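Local coordinates for protein folylpolyglutamate synthase/dihydrofolate synthase (Thermotoga maritima, PDB 1O5Z) that probably catalyses the ATP-dependent addition of L-glutamate to dihydropteroate and to tetrahydrofolyl-polyglutamate chains in folate biosynthesis, at residues Gly159-Ala164 / Ile193-Ser198; Thr54-Gly59 / Asp163-Val168. One frame throughout, in Å; residues are numbered along the deposited sequence.

Contact 1 of 2, residues Gly159-Ala164 / Ile193-Ser198. With SO4 (sulfate ion), chain B.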
ATOM      1  N   GLY A 159       4.120  -9.502  -7.427  1.00 50.21           N
ATOM      2  CA  GLY A 159       4.022 -10.130  -8.745  1.00 49.34           C
ATOM      3  C   GLY A 159       2.585 -10.120  -9.209  1.00 49.29           C
ATOM      4  O   GLY A 159       1.993  -9.060  -9.524  1.00 48.96           O
ATOM      5  N   GLY A 160       2.005 -11.312  -9.226  1.00 48.80           N
ATOM      6  CA  GLY A 160       0.588 -11.467  -9.546  1.00 48.45           C
ATOM      7  C   GLY A 160       0.301 -12.916  -9.900  1.00 47.62           C
ATOM      8  O   GLY A 160      -0.522 -13.551  -9.257  1.00 47.07           O
ATOM      9  N   ARG A 161       1.011 -13.425 -10.903  1.00 46.38           N
ATOM     10  CA  ARG A 161       0.771 -14.755 -11.414  1.00 46.59           C
ATOM     11  C   ARG A 161       0.608 -15.811 -10.272  1.00 45.47           C
ATOM     12  O   ARG A 161      -0.342 -16.569 -10.258  1.00 43.20           O
ATOM     13  CB  ARG A 161       1.859 -15.097 -12.421  1.00 46.50           C
ATOM     14  CG  ARG A 161       1.596 -16.339 -13.271  1.00 49.37           C
ATOM     15  CD  ARG A 161       2.466 -16.423 -14.520  1.00 50.03           C
ATOM     16  NE  ARG A 161       2.153 -15.364 -15.534  1.00 54.57           N
ATOM     17  CZ  ARG A 161       1.130 -15.390 -16.425  1.00 54.15           C
ATOM     18  NH1 ARG A 161       0.281 -16.408 -16.444  1.00 55.74           N
ATOM     19  NH2 ARG A 161       0.960 -14.408 -17.317  1.00 53.75           N
ATOM     20  N   LEU A 162       1.502 -15.787  -9.302  1.00 45.55           N
ATOM     21  CA  LEU A 162       1.559 -16.825  -8.254  1.00 45.95           C
ATOM     22  C   LEU A 162       1.371 -16.232  -6.865  1.00 46.00           C
ATOM     23  O   LEU A 162       1.744 -16.856  -5.850  1.00 46.03           O
ATOM     24  CB  LEU A 162       2.892 -17.561  -8.277  1.00 44.99           C
ATOM     25  CG  LEU A 162       3.234 -18.193  -9.593  1.00 44.71           C
ATOM     26  CD1 LEU A 162       4.542 -18.999  -9.430  1.00 40.88           C
ATOM     27  CD2 LEU A 162       2.040 -19.062 -10.106  1.00 45.99           C
ATOM     28  N   ASP A 163       0.817 -15.026  -6.852  1.00 45.93           N
ATOM     29  CA  ASP A 163       0.454 -14.358  -5.646  1.00 46.73           C
ATOM     30  C   ASP A 163      -0.730 -15.042  -5.001  1.00 47.28           C
ATOM     31  O   ASP A 163      -1.660 -15.442  -5.679  1.00 47.31           O
ATOM     32  CB  ASP A 163       0.097 -12.897  -5.906  1.00 46.56           C
ATOM     33  CG  ASP A 163      -0.025 -12.117  -4.632  1.00 47.17           C
ATOM     34  OD1 ASP A 163       0.999 -11.905  -3.942  1.00 45.78           O
ATOM     35  OD2 ASP A 163      -1.111 -11.722  -4.200  1.00 49.56           O
ATOM     36  N   ALA A 164      -0.703 -15.126  -3.675  1.00 47.26           N
ATOM     37  CA  ALA A 164      -1.760 -15.761  -2.934  1.00 47.46           C
ATOM     38  C   ALA A 164      -3.144 -15.227  -3.251  1.00 47.32           C
ATOM     39  O   ALA A 164      -4.109 -15.970  -3.204  1.00 47.86           O
ATOM     40  CB  ALA A 164      -1.483 -15.638  -1.433  1.00 47.84           C
ATOM     41  N   ILE A 193       8.830  -8.957 -15.733  1.00 47.79           N
ATOM     42  CA  ILE A 193       8.010  -8.365 -14.677  1.00 48.02           C
ATOM     43  C   ILE A 193       6.559  -8.213 -15.161  1.00 47.82           C
ATOM     44  O   ILE A 193       5.620  -8.624 -14.502  1.00 46.83           O
ATOM     45  CB  ILE A 193       8.607  -6.985 -14.267  1.00 48.09           C
ATOM     46  CG1 ILE A 193       9.985  -7.181 -13.601  1.00 47.62           C
ATOM     47  CG2 ILE A 193       7.621  -6.226 -13.312  1.00 48.30           C
ATOM     48  CD1 ILE A 193      10.874  -5.960 -13.629  1.00 47.99           C
ATOM     49  N   ALA A 194       6.409  -7.597 -16.324  1.00 47.99           N
ATOM     50  CA  ALA A 194       5.116  -7.470 -16.993  1.00 48.45           C
ATOM     51  C   ALA A 194       4.410  -8.804 -17.115  1.00 48.41           C
ATOM     52  O   ALA A 194       3.212  -8.878 -16.939  1.00 48.95           O
ATOM     53  CB  ALA A 194       5.277  -6.841 -18.397  1.00 48.65           C
ATOM     54  N   TRP A 195       5.139  -9.858 -17.400  1.00 48.45           N
ATOM     55  CA  TRP A 195       4.511 -11.156 -17.538  1.00 49.25           C
ATOM     56  C   TRP A 195       3.963 -11.705 -16.223  1.00 48.62           C
ATOM     57  O   TRP A 195       2.819 -12.139 -16.149  1.00 48.06           O
ATOM     58  CB  TRP A 195       5.494 -12.144 -18.144  1.00 50.85           C
ATOM     59  CG  TRP A 195       4.784 -13.256 -18.672  1.00 52.32           C
ATOM     60  CD1 TRP A 195       3.971 -13.271 -19.785  1.00 54.34           C
ATOM     61  CD2 TRP A 195       4.739 -14.539 -18.120  1.00 51.48           C
ATOM     62  NE1 TRP A 195       3.426 -14.520 -19.952  1.00 54.56           N
ATOM     63  CE2 TRP A 195       3.885 -15.322 -18.941  1.00 53.73           C
ATOM     64  CE3 TRP A 195       5.343 -15.127 -17.019  1.00 52.97           C
ATOM     65  CZ2 TRP A 195       3.642 -16.649 -18.702  1.00 53.32           C
ATOM     66  CZ3 TRP A 195       5.091 -16.440 -16.761  1.00 54.21           C
ATOM     67  CH2 TRP A 195       4.249 -17.199 -17.606  1.00 54.68           C
ATOM     68  N   GLU A 196       4.794 -11.676 -15.190  1.00 48.84           N
ATOM     69  CA  GLU A 196       4.388 -12.064 -13.828  1.00 48.57           C
ATOM     70  C   GLU A 196       3.099 -11.339 -13.396  1.00 47.59           C
ATOM     71  O   GLU A 196       2.142 -11.949 -12.912  1.00 45.70           O
ATOM     72  CB  GLU A 196       5.567 -11.798 -12.850  1.00 49.13           C
ATOM     73  CG  GLU A 196       5.500 -12.501 -11.488  1.00 51.72           C
ATOM     74  CD  GLU A 196       5.529 -14.051 -11.573  1.00 58.04           C
ATOM     75  OE1 GLU A 196       5.866 -14.609 -12.667  1.00 59.82           O
ATOM     76  OE2 GLU A 196       5.232 -14.713 -10.525  1.00 59.96           O
ATOM     77  N   LYS A 197       3.072 -10.034 -13.627  1.00 47.32           N
ATOM     78  CA  LYS A 197       1.916  -9.221 -13.309  1.00 47.67           C
ATOM     79  C   LYS A 197       0.665  -9.537 -14.146  1.00 47.30           C
ATOM     80  O   LYS A 197      -0.454  -9.457 -13.647  1.00 46.61           O
ATOM     81  CB  LYS A 197       2.268  -7.718 -13.449  1.00 48.29           C
ATOM     82  CG  LYS A 197       3.225  -7.301 -12.391  1.00 50.16           C
ATOM     83  CD  LYS A 197       3.177  -5.879 -12.001  1.00 53.17           C
ATOM     84  CE  LYS A 197       4.430  -5.533 -11.154  1.00 54.99           C
ATOM     85  NZ  LYS A 197       4.907  -6.577 -10.226  1.00 55.51           N
ATOM     86  N   SER A 198       0.831  -9.868 -15.418  1.00 47.04           N
ATOM     87  CA  SER A 198      -0.336 -10.188 -16.197  1.00 47.39           C
ATOM     88  C   SER A 198      -0.901 -11.575 -15.919  1.00 47.33           C
ATOM     89  O   SER A 198      -1.893 -11.924 -16.548  1.00 48.41           O
ATOM     90  CB  SER A 198      -0.152  -9.929 -17.706  1.00 47.58           C
ATOM     91  OG  SER A 198       1.177  -9.973 -18.082  1.00 48.94           O
TER
HETATM   92  S   SO4 B 501       5.305  -6.018  -7.019  1.00 61.78           S
HETATM   93  O1  SO4 B 501       5.027  -6.092  -5.583  1.00 67.23           O
HETATM   94  O2  SO4 B 501       6.170  -4.875  -7.283  1.00 64.42           O
HETATM   95  O3  SO4 B 501       4.006  -5.891  -7.691  1.00 67.31           O
HETATM   96  O4  SO4 B 501       5.919  -7.243  -7.512  1.00 63.72           O
HETATM   97  O   HOH W   1      -0.170  -7.958 -10.803  1.00 35.03           O
HETATM   98  O   HOH W   2       3.495 -13.518  -8.415  1.00 38.57           O

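Contact 2 of 2, residues Thr54-Gly59 / Asp163-Val168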
ATOM      1  N   THR A  54     -15.221  -9.715  -6.416  1.00 48.64           N
ATOM      2  CA  THR A  54     -13.850  -9.437  -6.095  1.00 49.22           C
ATOM      3  C   THR A  54     -13.303  -8.456  -7.117  1.00 48.63           C
ATOM      4  O   THR A  54     -13.769  -8.425  -8.272  1.00 47.18           O
ATOM      5  CB  THR A  54     -13.168 -10.817  -6.038  1.00 50.20           C
ATOM      6  OG1 THR A  54     -12.721 -11.083  -4.681  1.00 53.88           O
ATOM      7  CG2 THR A  54     -12.022 -10.927  -6.868  1.00 50.76           C
ATOM      8  N   ILE A  55     -12.388  -7.586  -6.665  1.00 48.06           N
ATOM      9  CA  ILE A  55     -11.629  -6.703  -7.576  1.00 47.70           C
ATOM     10  C   ILE A  55     -10.180  -6.875  -7.226  1.00 47.17           C
ATOM     11  O   ILE A  55      -9.829  -6.943  -6.068  1.00 46.94           O
ATOM     12  CB  ILE A  55     -12.066  -5.237  -7.455  1.00 47.89           C
ATOM     13  CG1 ILE A  55     -13.499  -5.109  -7.913  1.00 47.18           C
ATOM     14  CG2 ILE A  55     -11.155  -4.307  -8.281  1.00 48.42           C
ATOM     15  CD1 ILE A  55     -14.116  -3.762  -7.501  1.00 48.00           C
ATOM     16  N   HIS A  56      -9.355  -6.999  -8.255  1.00 47.35           N
ATOM     17  CA  HIS A  56      -8.002  -7.468  -8.065  1.00 46.40           C
ATOM     18  C   HIS A  56      -7.022  -6.462  -8.604  1.00 45.91           C
ATOM     19  O   HIS A  56      -7.088  -6.161  -9.780  1.00 45.42           O
ATOM     20  CB  HIS A  56      -7.791  -8.818  -8.752  1.00 46.19           C
ATOM     21  CG  HIS A  56      -6.613  -9.563  -8.228  1.00 43.19           C
ATOM     22  ND1 HIS A  56      -6.066 -10.642  -8.885  1.00 44.65           N
ATOM     23  CD2 HIS A  56      -5.891  -9.406  -7.093  1.00 43.11           C
ATOM     24  CE1 HIS A  56      -5.046 -11.101  -8.180  1.00 44.37           C
ATOM     25  NE2 HIS A  56      -4.904 -10.355  -7.101  1.00 42.79           N
ATOM     26  N   ILE A  57      -6.132  -5.956  -7.733  1.00 45.36           N
ATOM     27  CA  ILE A  57      -5.244  -4.843  -8.077  1.00 45.72           C
ATOM     28  C   ILE A  57      -3.769  -5.113  -7.850  1.00 45.67           C
ATOM     29  O   ILE A  57      -3.321  -5.215  -6.714  1.00 45.10           O
ATOM     30  CB  ILE A  57      -5.677  -3.543  -7.331  1.00 46.14           C
ATOM     31  CG1 ILE A  57      -7.130  -3.175  -7.715  1.00 47.20           C
ATOM     32  CG2 ILE A  57      -4.773  -2.362  -7.730  1.00 45.04           C
ATOM     33  CD1 ILE A  57      -7.854  -2.740  -6.664  1.00 47.37           C
ATOM     34  N   GLY A  58      -3.018  -5.150  -8.949  1.00 44.90           N
ATOM     35  CA  GLY A  58      -1.576  -5.282  -8.904  1.00 45.47           C
ATOM     36  C   GLY A  58      -0.844  -4.125  -9.542  1.00 45.66           C
ATOM     37  O   GLY A  58      -1.419  -3.110  -9.918  1.00 47.46           O
ATOM     38  N   GLY A  59       0.449  -4.277  -9.669  1.00 46.32           N
ATOM     39  CA  GLY A  59       1.272  -3.242 -10.234  1.00 46.70           C
ATOM     40  C   GLY A  59       2.434  -2.956  -9.316  1.00 47.03           C
ATOM     41  O   GLY A  59       2.352  -3.148  -8.126  1.00 48.28           O
ATOM     42  N   ASP A 163       0.817 -15.026  -6.852  1.00 45.93           N
ATOM     43  CA  ASP A 163       0.454 -14.358  -5.646  1.00 46.73           C
ATOM     44  C   ASP A 163      -0.730 -15.042  -5.001  1.00 47.28           C
ATOM     45  O   ASP A 163      -1.660 -15.442  -5.679  1.00 47.31           O
ATOM     46  CB  ASP A 163       0.097 -12.897  -5.906  1.00 46.56           C
ATOM     47  CG  ASP A 163      -0.025 -12.117  -4.632  1.00 47.17           C
ATOM     48  OD1 ASP A 163       0.999 -11.905  -3.942  1.00 45.78           O
ATOM     49  OD2 ASP A 163      -1.111 -11.722  -4.200  1.00 49.56           O
ATOM     50  N   ALA A 164      -0.703 -15.126  -3.675  1.00 47.26           N
ATOM     51  CA  ALA A 164      -1.760 -15.761  -2.934  1.00 47.46           C
ATOM     52  C   ALA A 164      -3.144 -15.227  -3.251  1.00 47.32           C
ATOM     53  O   ALA A 164      -4.109 -15.970  -3.204  1.00 47.86           O
ATOM     54  CB  ALA A 164      -1.483 -15.638  -1.433  1.00 47.84           C
ATOM     55  N   THR A 165      -3.255 -13.941  -3.563  1.00 46.87           N
ATOM     56  CA  THR A 165      -4.530 -13.345  -3.926  1.00 46.56           C
ATOM     57  C   THR A 165      -5.073 -13.798  -5.271  1.00 46.81           C
ATOM     58  O   THR A 165      -6.237 -13.523  -5.600  1.00 47.48           O
ATOM     59  CB  THR A 165      -4.433 -11.767  -3.998  1.00 47.32           C
ATOM     60  OG1 THR A 165      -3.442 -11.382  -4.950  1.00 44.79           O
ATOM     61  CG2 THR A 165      -3.983 -11.122  -2.678  1.00 45.37           C
ATOM     62  N   ASN A 166      -4.229 -14.406  -6.097  1.00 46.92           N
ATOM     63  CA  ASN A 166      -4.587 -14.700  -7.496  1.00 46.81           C
ATOM     64  C   ASN A 166      -5.466 -15.951  -7.688  1.00 47.62           C
ATOM     65  O   ASN A 166      -5.619 -16.463  -8.799  1.00 48.39           O
ATOM     66  CB  ASN A 166      -3.311 -14.834  -8.335  1.00 46.84           C
ATOM     67  CG  ASN A 166      -3.583 -14.690  -9.786  1.00 45.77           C
ATOM     68  OD1 ASN A 166      -4.438 -13.867 -10.185  1.00 45.88           O
ATOM     69  ND2 ASN A 166      -2.908 -15.508 -10.605  1.00 42.05           N
ATOM     70  N   VAL A 167      -6.028 -16.438  -6.591  1.00 48.13           N
ATOM     71  CA  VAL A 167      -7.004 -17.496  -6.603  1.00 48.44           C
ATOM     72  C   VAL A 167      -8.388 -16.983  -6.986  1.00 50.11           C
ATOM     73  O   VAL A 167      -9.316 -17.766  -7.160  1.00 49.95           O
ATOM     74  CB  VAL A 167      -7.024 -18.215  -5.250  1.00 48.06           C
ATOM     75  CG1 VAL A 167      -5.677 -18.879  -5.013  1.00 48.08           C
ATOM     76  CG2 VAL A 167      -7.345 -17.293  -4.107  1.00 46.55           C
ATOM     77  N   VAL A 168      -8.536 -15.656  -7.082  1.00 51.17           N
ATOM     78  CA  VAL A 168      -9.844 -15.058  -7.335  1.00 52.50           C
ATOM     79  C   VAL A 168     -10.155 -15.046  -8.818  1.00 52.70           C
ATOM     80  O   VAL A 168      -9.257 -15.173  -9.646  1.00 52.85           O
ATOM     81  CB  VAL A 168      -9.954 -13.588  -6.813  1.00 52.60           C
ATOM     82  CG1 VAL A 168      -9.661 -13.521  -5.344  1.00 55.13           C
ATOM     83  CG2 VAL A 168      -9.052 -12.611  -7.586  1.00 52.61           C
TER

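Contact 1 of 2, residues Gly159-Ala164 / Ile193-Ser198
R161 lies flat against the face of W195, a worked example of how an arginine can join a loop to the end of a helix. The planes of its guanidinium and the indole are 18° apart, and R161 CZ stands 3.7 Å from the centroid of the six-membered ring, a cation-pi stack over the face. After two extended torsions, a bend at chi3 (-68°) turns the planar end onto the ring while CD rests over CZ3 and CH2. The same guanidinium also bonds to the backbone of that residue: NH2 gives W195 O a hydrogen bond of 3.2 Å, and NE adds a weak one. An alanine here would probably leave the W195 face and carbonyl without this partner and weaken the tie to the helix.

The R161 backbone is bound as well, its N donating to E196 O at 2.7 Å. E196 reaches back from the helix, CG anti to its own backbone N and the chain bent at chi2, so that the carboxylate passes R161 CB. A water accepts from G160 N and L162 N, of the type I turn G160-D163, and donates to E196 OE2. G159 packs its CA 3.9 Å from E196 CG. G159 N also binds a sulfate O4 (2.9 Å), and K197 NZ binds O3 (2.8 Å).

The loop joining strands 151-155 and 173-175 is thus held to the last turn of helix 190-197; W195 on it, and S198 just after it, also pack on V219 of helix 214-227.

Contact 2 of 2, residues Thr54-Gly59 / Asp163-Val168
H56 reaches from its strand to T165, its NE2 giving OG1 a hydrogen bond of 2.8 Å at an N-H...O angle of 151°, with the oxygen 17° out of the ring plane. With CG anti to the backbone N (chi1 -160°), the ring is carried across to T165. V168 CG2 lies over one ring face, a CH-pi contact 4.1 Å from the centroid, and N166 OD1 sits at the ring edge, 3.5 Å from CE1. Two residues earlier on the strand, T54 CG2 is pressed close to V168 CB at 3.4 Å, whereas T54 OG1 is buried without a polar partner.

The second shell fixes these groups. T165 N donates to D163 OD2 (3.2 Å) in an Asx turn, approaching from above the carboxylate plane. T165 OG1 also points its hydrogen at that oxygen, though the modelled separation is doubtfully short; if that bond is real, the hydroxyl accepts from H56 and donates to D163. D163 is itself tied to the backbone N of G157 and L158, while K202 holds both N166 OD1 and V168 O.

Beyond, strand 53-58 pairs with 151-155 and 173-175 inside the parallel part of the sheet and leads into G59, where a P-loop sequence starts. The facing residues D163-V168 close the second folylpolyglutamate synthase signature, so the contact joins two family motifs within a P-loop NTPase-type Mur ligase middle domain.

Contacts 1 and 2 use adjoining, overlapping parts of one loop, sharing D163 and A164, with centres about 9 Å apart. The loop makes a bond of its own between them: R161 O lies 2.8 Å from N166 ND2, a probable hydrogen bond, so the turn held by helix 190-197 is also tied to the part that meets strand 53-58. The two far segments meet as well, K197 CD packing 3.7 Å from G59 CA. K197 also touches T60 of the P-loop sequence. The sulfate bound by G159 and K197, probably from the crystallisation liquor, therefore sits beside that sequence, consistent with a phosphate-binding region of the ATP site.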